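Local coordinates for protein arginine kinase (Anthopleura japonica, PDB 4RF6) that catalyses the transfer of a phosphoryl group from ATP to L-arginine, giving N(omega)-phospho-L-arginine and ADP, at residues A[485-490]-A[583-588]; A[630-635]-A[689-694]. One frame throughout, in Å; residues are numbered along the deposited sequence.

Overall arrangement
Both contacts lie in the catalytic domain of the second kinase repeat and each is largely buried, contact 1 the more so: nine of its ten touching residues are buried, against four of six in contact 2. Contact 1 joins two neighbouring strands of the eight-stranded antiparallel sheet; contact 2 joins two loops, one leading into strand 638-645 and the other leaving strand 683-688. The chemistry follows: backbone pairing continued by amide side chains in contact 1, a single arginine with a water and a leucine pair in contact 2. Their centres are 13 Å apart, and they meet where R485 of contact 1 approaches N633 and R691 of contact 2.

Contact 1. Residues A[485-490]-A[583-588]; sequences RVARNV and EEDQLR
R488 and L587 form an antiparallel hydrogen-bonded pair, joining strand 479-488 to strand 587-594: R488 N gives to L587 O at 2.8 Å, and L587 N returns a bond to R488 O at 2.9 Å. Next to them A487 and R588 make a non-hydrogen-bonded pair, CA to CA 4.6 Å. Past R488 the side chains take over the pairing. N489 turns CG beside its own N (chi1 -69°), which brings OD1 to Q586 N at 3.1 Å, the donor standing well above the carbonyl plane. In return Q586 OE1 accepts V490 N at 2.8 Å; the side-chain amides of N489 and Q586 stand nearly perpendicular. The other branch of N489, ND2, makes an almost straight bond (174°) to D585 OD1 at 2.8 Å, lying in the amide plane and reaching the carboxylate on its anti side. ND2 also donates a hydrogen bond to L627 O, and S628 OG also binds D585 OD1, so both ends are held from the neighbouring loop. On the same face as A487, R485 and R588 lay their aliphatic stems together, CG to CG 3.7 Å, with guanidinium planes only 25° apart and NE to NE 4.3 Å. R488 is on the opposite face, salt-bridged to E696 and bonded to T636 O. R485, E584 and R588 correspond to R133, E232 and R236 of the first repeat, predicted or inferred to bind ATP or substrate; two guanidiniums this close are consistent with a site for the nucleotide's phosphates.

Contact 2. Residues A[630-635]-A[689-694]; sequences CPTNLG and RRRLGL
R691 reaches across to the backbone of T632 in the loop C630-G635, whose CPTNLG is the greater part of the CPTNLGT signature of the phosphagen kinases. C630 matches C278 of the first repeat, a substrate-binding residue by similarity, so R691 holds the loop just after a probable active-site cysteine. Its side chain leaves the backbone toward the loop, CB lying 3.4 Å from L634 O. From CG to NE the chain is extended, and it carries CD past T632 O at 3.3 Å. NE turns to another partner, M638 O at the start of strand 638-645. NH1 is the atom that grips the loop: it donates to T632 O at 2.8 Å, with the oxygen in the guanidinium plane although NH1 itself stands 55° above the carbonyl plane. NH1 also gives to a water at 2.9 Å, which accepts a second, weak bond from N633 ND2. The N633 amide runs alongside, its plane 22° from that of the guanidinium, with OD1 over one face and 3.9 Å from NH1. NH2 points toward R485, a close pair of like charges that an anion there could offset.

Further along, the contact becomes apolar. L634 CB meets L692 CD1 at 4.1 Å, and V445 of helix 438-448 packs on both leucines, so the two loops share a cover from the N-terminal part of the repeat. L692 CD2 lies over the backbone of G635, 3.6 Å from its CA. With no side chain there, and phi at 75°, G635 can come so near that its CA makes a CH...O contact with R691 O at 3.3 Å.

Contact 1. Residues A[485-490]-A[583-588]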
# COMPACT_ATOMS: atom_id res chain seq x y z
N ARG A 485 9.30 10.67 25.27
CA ARG A 485 9.29 10.00 23.98
C ARG A 485 10.71 9.91 23.43
O ARG A 485 11.50 10.84 23.60
CB ARG A 485 8.41 10.79 22.99
CG ARG A 485 8.52 10.36 21.52
CD ARG A 485 9.58 11.16 20.75
NE ARG A 485 9.10 12.46 20.29
CZ ARG A 485 9.84 13.34 19.63
NH1 ARG A 485 11.11 13.07 19.36
NH2 ARG A 485 9.31 14.49 19.24
N VAL A 486 11.03 8.80 22.76
CA VAL A 486 12.26 8.74 21.98
C VAL A 486 11.96 8.24 20.56
O VAL A 486 11.11 7.38 20.36
CB VAL A 486 13.38 7.87 22.63
CG1 VAL A 486 13.82 8.45 23.95
CG2 VAL A 486 12.92 6.43 22.80
N ALA A 487 12.65 8.82 19.59
CA ALA A 487 12.60 8.32 18.23
C ALA A 487 13.77 7.36 18.06
O ALA A 487 14.88 7.65 18.51
CB ALA A 487 12.71 9.46 17.23
N ARG A 488 13.54 6.23 17.40
CA ARG A 488 14.62 5.29 17.14
C ARG A 488 14.45 4.70 15.74
O ARG A 488 13.32 4.62 15.24
CB ARG A 488 14.64 4.17 18.19
CG ARG A 488 15.03 4.60 19.60
CD ARG A 488 16.51 4.95 19.70
NE ARG A 488 16.92 5.24 21.08
CZ ARG A 488 16.93 6.45 21.62
NH1 ARG A 488 16.57 7.51 20.90
NH2 ARG A 488 17.30 6.61 22.88
N ASN A 489 15.55 4.32 15.11
CA ASN A 489 15.47 3.57 13.87
C ASN A 489 16.24 2.26 13.98
O ASN A 489 17.23 2.19 14.70
CB ASN A 489 15.93 4.42 12.68
CG ASN A 489 14.95 5.56 12.38
OD1 ASN A 489 14.01 5.39 11.61
ND2 ASN A 489 15.17 6.71 13.01
N VAL A 490 15.75 1.22 13.30
CA VAL A 490 16.28 -0.13 13.48
C VAL A 490 17.56 -0.36 12.67
O VAL A 490 17.62 -0.06 11.47
CB VAL A 490 15.22 -1.20 13.14
CG1 VAL A 490 15.78 -2.60 13.34
CG2 VAL A 490 13.98 -1.02 14.01
N GLU A 583 5.95 5.37 11.35
CA GLU A 583 5.34 6.68 11.12
C GLU A 583 6.38 7.60 10.45
O GLU A 583 6.68 7.44 9.27
CB GLU A 583 4.81 7.26 12.44
CG GLU A 583 3.91 8.49 12.28
CD GLU A 583 4.54 9.75 12.84
OE1 GLU A 583 5.52 9.64 13.61
OE2 GLU A 583 4.06 10.85 12.50
N GLU A 584 6.93 8.56 11.20
CA GLU A 584 7.98 9.43 10.66
C GLU A 584 9.35 8.78 10.83
O GLU A 584 10.19 8.83 9.93
CB GLU A 584 7.96 10.80 11.37
CG GLU A 584 8.96 11.81 10.80
CD GLU A 584 8.86 13.17 11.47
OE1 GLU A 584 8.01 13.33 12.37
OE2 GLU A 584 9.62 14.09 11.09
N ASP A 585 9.56 8.19 12.00
CA ASP A 585 10.69 7.30 12.22
C ASP A 585 10.14 5.88 12.30
O ASP A 585 8.93 5.67 12.40
CB ASP A 585 11.44 7.66 13.50
CG ASP A 585 12.24 8.94 13.38
OD1 ASP A 585 13.35 8.88 12.81
OD2 ASP A 585 11.75 9.99 13.84
N GLN A 586 11.04 4.90 12.25
CA GLN A 586 10.62 3.51 12.29
C GLN A 586 9.99 3.20 13.65
O GLN A 586 9.01 2.46 13.74
CB GLN A 586 11.80 2.61 11.95
CG GLN A 586 12.25 2.83 10.49
CD GLN A 586 13.68 2.43 10.19
OE1 GLN A 586 14.31 1.70 10.96
NE2 GLN A 586 14.21 2.91 9.07
N LEU A 587 10.55 3.83 14.69
CA LEU A 587 10.04 3.69 16.04
C LEU A 587 9.85 5.04 16.72
O LEU A 587 10.79 5.85 16.79
CB LEU A 587 10.99 2.85 16.89
CG LEU A 587 11.15 1.40 16.45
CD1 LEU A 587 12.29 0.73 17.18
CD2 LEU A 587 9.85 0.66 16.69
N ARG A 588 8.64 5.29 17.21
CA ARG A 588 8.41 6.39 18.15
C ARG A 588 7.90 5.76 19.43
O ARG A 588 6.83 5.14 19.45
CB ARG A 588 7.42 7.41 17.60
CG ARG A 588 7.36 8.67 18.45
CD ARG A 588 6.05 9.40 18.28
NE ARG A 588 6.22 10.67 17.58
CZ ARG A 588 5.49 11.75 17.81
NH1 ARG A 588 4.53 11.71 18.74
NH2 ARG A 588 5.70 12.87 17.13
O HOH W 1 14.10 7.41 9.85

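Contact 2. Residues A[630-635]-A[689-694]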
# COMPACT_ATOMS: atom_id res chain seq x y z
N CYS A 630 15.09 12.67 9.98
CA CYS A 630 15.05 14.11 10.25
C CYS A 630 16.16 14.46 11.24
O CYS A 630 16.17 13.96 12.36
CB CYS A 630 13.69 14.53 10.81
SG CYS A 630 13.48 16.33 11.00
N PRO A 631 17.10 15.31 10.82
CA PRO A 631 18.25 15.72 11.64
C PRO A 631 17.86 16.41 12.94
O PRO A 631 18.71 16.54 13.82
CB PRO A 631 19.01 16.68 10.72
CG PRO A 631 18.60 16.28 9.32
CD PRO A 631 17.16 15.87 9.45
N THR A 632 16.61 16.85 13.07
CA THR A 632 16.14 17.43 14.33
C THR A 632 15.98 16.38 15.42
O THR A 632 15.97 16.70 16.60
CB THR A 632 14.80 18.19 14.16
OG1 THR A 632 13.76 17.27 13.78
CG2 THR A 632 14.93 19.28 13.13
N ASN A 633 15.85 15.12 15.01
CA ASN A 633 15.63 14.03 15.96
C ASN A 633 16.88 13.23 16.30
O ASN A 633 16.79 12.11 16.81
CB ASN A 633 14.55 13.08 15.45
CG ASN A 633 13.16 13.48 15.89
OD1 ASN A 633 12.74 13.15 17.00
ND2 ASN A 633 12.44 14.19 15.02
N LEU A 634 18.06 13.79 16.01
CA LEU A 634 19.32 13.11 16.31
C LEU A 634 19.62 13.12 17.81
O LEU A 634 18.84 13.64 18.61
CB LEU A 634 20.46 13.77 15.53
CG LEU A 634 20.35 13.64 14.02
CD1 LEU A 634 21.42 14.48 13.33
CD2 LEU A 634 20.47 12.19 13.61
N GLY A 635 20.75 12.51 18.19
CA GLY A 635 21.20 12.49 19.57
C GLY A 635 20.43 11.52 20.44
O GLY A 635 20.48 10.30 20.24
N ARG A 689 15.15 21.35 25.63
CA ARG A 689 15.54 22.12 24.45
C ARG A 689 16.56 21.40 23.57
O ARG A 689 16.60 21.60 22.35
CB ARG A 689 16.10 23.49 24.87
CG ARG A 689 15.03 24.49 25.32
CD ARG A 689 15.20 25.82 24.59
NE ARG A 689 15.95 26.81 25.36
CZ ARG A 689 16.77 27.71 24.83
NH1 ARG A 689 16.96 27.75 23.51
NH2 ARG A 689 17.41 28.57 25.61
N ARG A 690 17.38 20.55 24.19
CA ARG A 690 18.50 19.92 23.48
C ARG A 690 18.34 18.41 23.31
O ARG A 690 17.66 17.75 24.10
CB ARG A 690 19.82 20.19 24.21
CG ARG A 690 20.15 21.66 24.43
CD ARG A 690 21.44 21.78 25.23
NE ARG A 690 21.98 23.14 25.26
CZ ARG A 690 23.14 23.48 25.82
NH1 ARG A 690 23.89 22.55 26.39
NH2 ARG A 690 23.56 24.74 25.79
N ARG A 691 18.98 17.88 22.27
CA ARG A 691 18.98 16.45 21.98
C ARG A 691 20.38 15.91 21.72
O ARG A 691 20.65 14.72 21.96
CB ARG A 691 18.07 16.15 20.79
CG ARG A 691 16.60 16.21 21.14
CD ARG A 691 15.74 16.24 19.90
NE ARG A 691 14.32 16.33 20.25
CZ ARG A 691 13.35 16.56 19.37
NH1 ARG A 691 13.65 16.73 18.09
NH2 ARG A 691 12.09 16.63 19.79
N LEU A 692 21.28 16.77 21.24
CA LEU A 692 22.68 16.37 21.03
C LEU A 692 23.61 16.97 22.09
O LEU A 692 23.47 18.14 22.45
CB LEU A 692 23.16 16.76 19.63
CG LEU A 692 22.92 15.77 18.50
CD1 LEU A 692 23.02 16.46 17.15
CD2 LEU A 692 23.92 14.60 18.59
N GLY A 693 24.56 16.17 22.57
CA GLY A 693 25.56 16.67 23.51
C GLY A 693 25.27 16.35 24.96
O GLY A 693 26.08 16.64 25.85
N LEU A 694 24.10 15.76 25.20
CA LEU A 694 23.72 15.31 26.54
C LEU A 694 23.06 13.95 26.39
O LEU A 694 22.41 13.67 25.37
CB LEU A 694 22.78 16.31 27.22
CG LEU A 694 21.29 16.32 26.84
CD1 LEU A 694 20.52 17.34 27.68
CD2 LEU A 694 21.05 16.57 25.34
O HOH W 2 11.17 15.86 16.77